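Uncharacterized protein DUF849 with a TIM barrel fold (Burkholderia xenovorans LB400, PDB 3E49) probably acts as a zinc-dependent beta-keto acid cleavage enzyme, possibly on 3-keto-5-aminohexanoate. Local coordinates at residues E296-T299 against G305-N308; K7-C12 against R298-L303. All coordinates share one frame; numbering follows the deposited sequence.

Contact 1 of 2, residues E296-T299 against G305-N308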
loop_
_atom_site.group_PDB
_atom_site.type_symbol
_atom_site.label_atom_id
_atom_site.label_comp_id
_atom_site.label_asym_id
_atom_site.label_seq_id
_atom_site.Cartn_x
_atom_site.Cartn_y
_atom_site.Cartn_z
ATOM N N GLU A 296 -11.677 -31.384 3.213
ATOM C CA GLU A 296 -11.866 -30.058 2.593
ATOM C C GLU A 296 -10.553 -29.434 2.154
ATOM O O GLU A 296 -10.481 -28.788 1.104
ATOM C CB GLU A 296 -12.636 -29.132 3.537
ATOM C CG GLU A 296 -14.110 -29.491 3.634
ATOM C CD GLU A 296 -14.833 -28.843 4.802
ATOM O OE1 GLU A 296 -14.227 -28.532 5.867
ATOM O OE2 GLU A 296 -16.054 -28.641 4.680
ATOM N N ALA A 297 -9.514 -29.552 2.985
ATOM C CA ALA A 297 -8.194 -28.986 2.642
ATOM C C ALA A 297 -7.631 -29.705 1.412
ATOM O O ALA A 297 -7.076 -29.091 0.510
ATOM C CB ALA A 297 -7.230 -29.073 3.837
ATOM N N ARG A 298 -7.819 -31.013 1.339
ATOM C CA ARG A 298 -7.358 -31.766 0.181
ATOM C C ARG A 298 -7.982 -31.286 -1.121
ATOM O O ARG A 298 -7.296 -31.231 -2.152
ATOM C CB ARG A 298 -7.624 -33.266 0.374
ATOM C CG ARG A 298 -6.656 -33.900 1.334
ATOM C CD ARG A 298 -6.879 -35.400 1.466
ATOM N NE ARG A 298 -5.812 -35.977 2.286
ATOM C CZ ARG A 298 -5.910 -36.230 3.588
ATOM N NH1 ARG A 298 -7.059 -36.034 4.242
ATOM N NH2 ARG A 298 -4.852 -36.706 4.236
ATOM N N THR A 299 -9.277 -30.953 -1.073
ATOM C CA THR A 299 -10.002 -30.445 -2.243
ATOM C C THR A 299 -9.473 -29.062 -2.575
ATOM O O THR A 299 -9.081 -28.787 -3.708
ATOM C CB THR A 299 -11.512 -30.369 -1.989
ATOM O OG1 THR A 299 -12.015 -31.676 -1.661
ATOM C CG2 THR A 299 -12.231 -29.869 -3.222
ATOM N N GLY A 305 -4.483 -37.616 -1.834
ATOM C CA GLY A 305 -5.210 -38.549 -0.979
ATOM C C GLY A 305 -4.305 -39.236 0.026
ATOM O O GLY A 305 -3.153 -39.573 -0.293
ATOM N N PRO A 306 -4.842 -39.481 1.232
ATOM C CA PRO A 306 -4.112 -39.998 2.389
ATOM C C PRO A 306 -3.529 -41.372 2.216
ATOM O O PRO A 306 -2.643 -41.760 2.977
ATOM C CB PRO A 306 -5.175 -40.029 3.494
ATOM C CG PRO A 306 -6.472 -40.039 2.797
ATOM C CD PRO A 306 -6.274 -39.293 1.523
ATOM N N GLN A 307 -4.052 -42.124 1.257
ATOM C CA GLN A 307 -3.584 -43.464 1.031
ATOM C C GLN A 307 -2.561 -43.494 -0.075
ATOM O O GLN A 307 -1.808 -44.446 -0.176
ATOM C CB GLN A 307 -4.764 -44.407 0.755
ATOM C CG GLN A 307 -5.828 -44.412 1.882
ATOM C CD GLN A 307 -5.262 -44.753 3.279
ATOM O OE1 GLN A 307 -4.290 -45.517 3.419
ATOM N NE2 GLN A 307 -5.884 -44.190 4.318
ATOM N N ASN A 308 -2.474 -42.431 -0.864
ATOM C CA ASN A 308 -1.477 -42.336 -1.924
ATOM C C ASN A 308 -0.113 -41.829 -1.452
ATOM O O ASN A 308 0.523 -41.006 -2.099
ATOM C CB ASN A 308 -2.035 -41.473 -3.038
ATOM C CG ASN A 308 -3.214 -42.128 -3.717
ATOM O OD1 ASN A 308 -3.102 -43.255 -4.172
ATOM N ND2 ASN A 308 -4.342 -41.441 -3.779
#
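The guanidinium of Arg298 lies over the ring of Pro306, and most of the contact is made there. At one end of the overlap Arg298 NE meets Pro306 CD at 3.4 Å; at the other Arg298 NH2 meets Pro306 CB, also at 3.4 Å. Between them Pro306 CG sits 3.9 Å from Arg298 CZ. The proline is therefore spread under one face of the flat group, with its CD offset toward the rim, and the contact is van der Waals with no hydrogen bond across it. Gly305 adds a lighter touch, its CA approaching Arg298 NE obliquely at 4.2 Å. What delivers the group is a long reach: CG stands anti to the carbonyl carbon (chi1 -75°), the chain runs extended from CG to NE, and chi4 of 97° turns the guanidinium out of the plane of that zigzag. In the TIM barrel, Arg298 belongs to the C-terminal helix 294-301, and residues 305-308 form part of the tail that leaves it, so the contact folds the tail back beside the helix that precedes it. The polar rim of the arginine is held by other parts of the barrel. NE forms a salt bridge with Glu108 OE1 and NH1 donates to Asp80 O, both residues lying just ahead of barrel strands. Glu108 OE1 also accepts Gly305 N, and so one carboxylate oxygen ties the arginine and the start of the tail together. Farther out, Gly305 to Asn308 make a type I beta turn, closed by Asn308 N to Gly305 O at 3.0 Å, with Pro306 in its second position. Gly305 has a phi of 112°, a backbone conformation suited to glycine, and Asn308 ND2 bonds back to Lys304 O.

Contact 2 of 2, residues K7-C12 against R298-L303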
loop_
_atom_site.group_PDB
_atom_site.type_symbol
_atom_site.label_atom_id
_atom_site.label_comp_id
_atom_site.label_asym_id
_atom_site.label_seq_id
_atom_site.Cartn_x
_atom_site.Cartn_y
_atom_site.Cartn_z
ATOM N N LYS A 7 -13.994 -21.812 4.184
ATOM C CA LYS A 7 -13.424 -22.567 5.300
ATOM C C LYS A 7 -11.951 -22.243 5.478
ATOM O O LYS A 7 -11.213 -22.053 4.504
ATOM C CB LYS A 7 -13.569 -24.053 5.047
ATOM C CG LYS A 7 -14.956 -24.503 4.743
ATOM C CD LYS A 7 -15.689 -25.049 5.937
ATOM C CE LYS A 7 -16.983 -25.704 5.447
ATOM N NZ LYS A 7 -17.397 -26.869 6.268
ATOM N N VAL A 8 -11.520 -22.195 6.729
ATOM C CA VAL A 8 -10.133 -21.901 7.051
ATOM C C VAL A 8 -9.285 -23.134 7.286
ATOM O O VAL A 8 -9.560 -23.926 8.198
ATOM C CB VAL A 8 -10.061 -21.020 8.314
ATOM C CG1 VAL A 8 -8.664 -20.546 8.576
ATOM C CG2 VAL A 8 -11.011 -19.828 8.134
ATOM N N ILE A 9 -8.235 -23.267 6.491
ATOM C CA ILE A 9 -7.282 -24.324 6.680
ATOM C C ILE A 9 -6.313 -23.924 7.762
ATOM O O ILE A 9 -5.580 -22.944 7.590
ATOM C CB ILE A 9 -6.437 -24.597 5.433
ATOM C CG1 ILE A 9 -7.323 -24.982 4.238
ATOM C CG2 ILE A 9 -5.372 -25.680 5.738
ATOM C CD1 ILE A 9 -6.617 -24.862 2.912
ATOM N N ILE A 10 -6.256 -24.713 8.832
ATOM C CA ILE A 10 -5.261 -24.491 9.888
ATOM C C ILE A 10 -4.112 -25.480 9.670
ATOM O O ILE A 10 -4.330 -26.704 9.646
ATOM C CB ILE A 10 -5.833 -24.740 11.274
ATOM C CG1 ILE A 10 -7.035 -23.801 11.539
ATOM C CG2 ILE A 10 -4.738 -24.693 12.322
ATOM C CD1 ILE A 10 -7.732 -24.023 12.856
ATOM N N THR A 11 -2.918 -24.941 9.466
ATOM C CA THR A 11 -1.709 -25.742 9.414
ATOM C C THR A 11 -1.036 -25.653 10.785
ATOM O O THR A 11 -0.905 -24.538 11.370
ATOM C CB THR A 11 -0.737 -25.296 8.341
ATOM O OG1 THR A 11 -1.322 -25.519 7.047
ATOM C CG2 THR A 11 0.594 -26.068 8.479
ATOM N N CYS A 12 -0.609 -26.814 11.309
ATOM C CA CYS A 12 0.144 -26.832 12.541
ATOM C C CYS A 12 1.556 -27.422 12.295
ATOM O O CYS A 12 1.688 -28.549 11.908
ATOM C CB CYS A 12 -0.590 -27.603 13.622
ATOM S SG CYS A 12 0.203 -27.328 15.219
ATOM N N ARG A 298 -7.819 -31.013 1.339
ATOM C CA ARG A 298 -7.358 -31.766 0.181
ATOM C C ARG A 298 -7.982 -31.286 -1.121
ATOM O O ARG A 298 -7.296 -31.231 -2.152
ATOM C CB ARG A 298 -7.624 -33.266 0.374
ATOM C CG ARG A 298 -6.656 -33.900 1.334
ATOM C CD ARG A 298 -6.879 -35.400 1.466
ATOM N NE ARG A 298 -5.812 -35.977 2.286
ATOM C CZ ARG A 298 -5.910 -36.230 3.588
ATOM N NH1 ARG A 298 -7.059 -36.034 4.242
ATOM N NH2 ARG A 298 -4.852 -36.706 4.236
ATOM N N THR A 299 -9.277 -30.953 -1.073
ATOM C CA THR A 299 -10.002 -30.445 -2.243
ATOM C C THR A 299 -9.473 -29.062 -2.575
ATOM O O THR A 299 -9.081 -28.787 -3.708
ATOM C CB THR A 299 -11.512 -30.369 -1.989
ATOM O OG1 THR A 299 -12.015 -31.676 -1.661
ATOM C CG2 THR A 299 -12.231 -29.869 -3.222
HETATM N N MSE A 300 -9.400 -28.206 -1.563
HETATM C CA MSE A 300 -8.902 -26.840 -1.780
HETATM C C MSE A 300 -7.482 -26.802 -2.367
HETATM O O MSE A 300 -7.166 -25.953 -3.223
HETATM C CB MSE A 300 -8.929 -26.067 -0.470
HETATM C CG MSE A 300 -10.337 -25.803 0.027
HETATM SE SE MSE A 300 -10.512 -25.363 1.881
HETATM C CE MSE A 300 -9.834 -23.534 1.729
ATOM N N LEU A 301 -6.641 -27.714 -1.896
ATOM C CA LEU A 301 -5.233 -27.795 -2.297
ATOM C C LEU A 301 -4.880 -28.747 -3.453
ATOM O O LEU A 301 -3.724 -28.806 -3.860
ATOM C CB LEU A 301 -4.389 -28.110 -1.065
ATOM C CG LEU A 301 -4.415 -27.083 0.084
ATOM C CD1 LEU A 301 -3.568 -27.558 1.272
ATOM C CD2 LEU A 301 -3.953 -25.717 -0.416
ATOM N N GLY A 302 -5.881 -29.473 -3.978
ATOM C CA GLY A 302 -5.706 -30.433 -5.084
ATOM C C GLY A 302 -4.797 -31.593 -4.696
ATOM O O GLY A 302 -3.969 -32.013 -5.488
ATOM N N LEU A 303 -4.956 -32.111 -3.478
ATOM C CA LEU A 303 -4.051 -33.134 -2.949
ATOM C C LEU A 303 -4.411 -34.574 -3.413
ATOM O O LEU A 303 -5.561 -34.858 -3.734
ATOM C CB LEU A 303 -3.996 -33.030 -1.429
ATOM C CG LEU A 303 -3.406 -31.710 -0.865
ATOM C CD1 LEU A 303 -3.279 -31.864 0.631
ATOM C CD2 LEU A 303 -2.069 -31.379 -1.498
#
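Ile9 and Met300, the latter built as selenomethionine, reach toward each other tip to tip where the residues leading into the first strand of the TIM barrel meet the last helix, 294-301. The apolar contacts come first. Ile9 CD1 lies 3.7 Å from Met300 CE, while Met300 SE stands 4.0 Å from Ile9 CG1, so the isoleucine branch meets both selenium and methyl. A bend at chi3 (75°) turns the methyl of Met300 toward Lys7 and Ile9. Leu301, the next residue, adds its CG at 4.2 Å from Ile9 CD1, and Val48 of the adjoining strand also touches Ile9.

Polar bonds run around this patch, with none across it. Asn253 OD1 accepts Ile9 N, and its residue also packs against Met300, linking the start of strand 253-256 to both partners. Behind the leucine, the helix finishes in a Schellman motif: Gly302, at positive phi, sends its N to Thr299 O at 3.3 Å, and Leu303 N reaches Arg298 O at 2.8 Å. Leu301 O accepts from Arg168 NE.

One contact mixes the two kinds, an apolar methyl set against a backbone oxygen: Met300 CE approaches Lys7 O to 3.4 Å.

In the fold
Both contacts use helix 294-301 and share Arg298 and Thr299, and their centres lie about 9 Å apart on the same side of the chain's centre. Contact 2 joins the two ends of the chain, setting residues 7-12 against the helix 286 residues later; contact 1 is local and follows where that helix gives way to the tail. They also touch directly: Glu296 OE2 makes a 2.7 Å salt bridge with Lys7 NZ, and Ala297 CB packs on Ile9 CG1 at 4.1 Å. Ile9, just ahead of strand 10-13, and Asn253, at the start of strand 253-256, place the helix at the N-terminal end of the barrel strands, where it packs against the start of the chain.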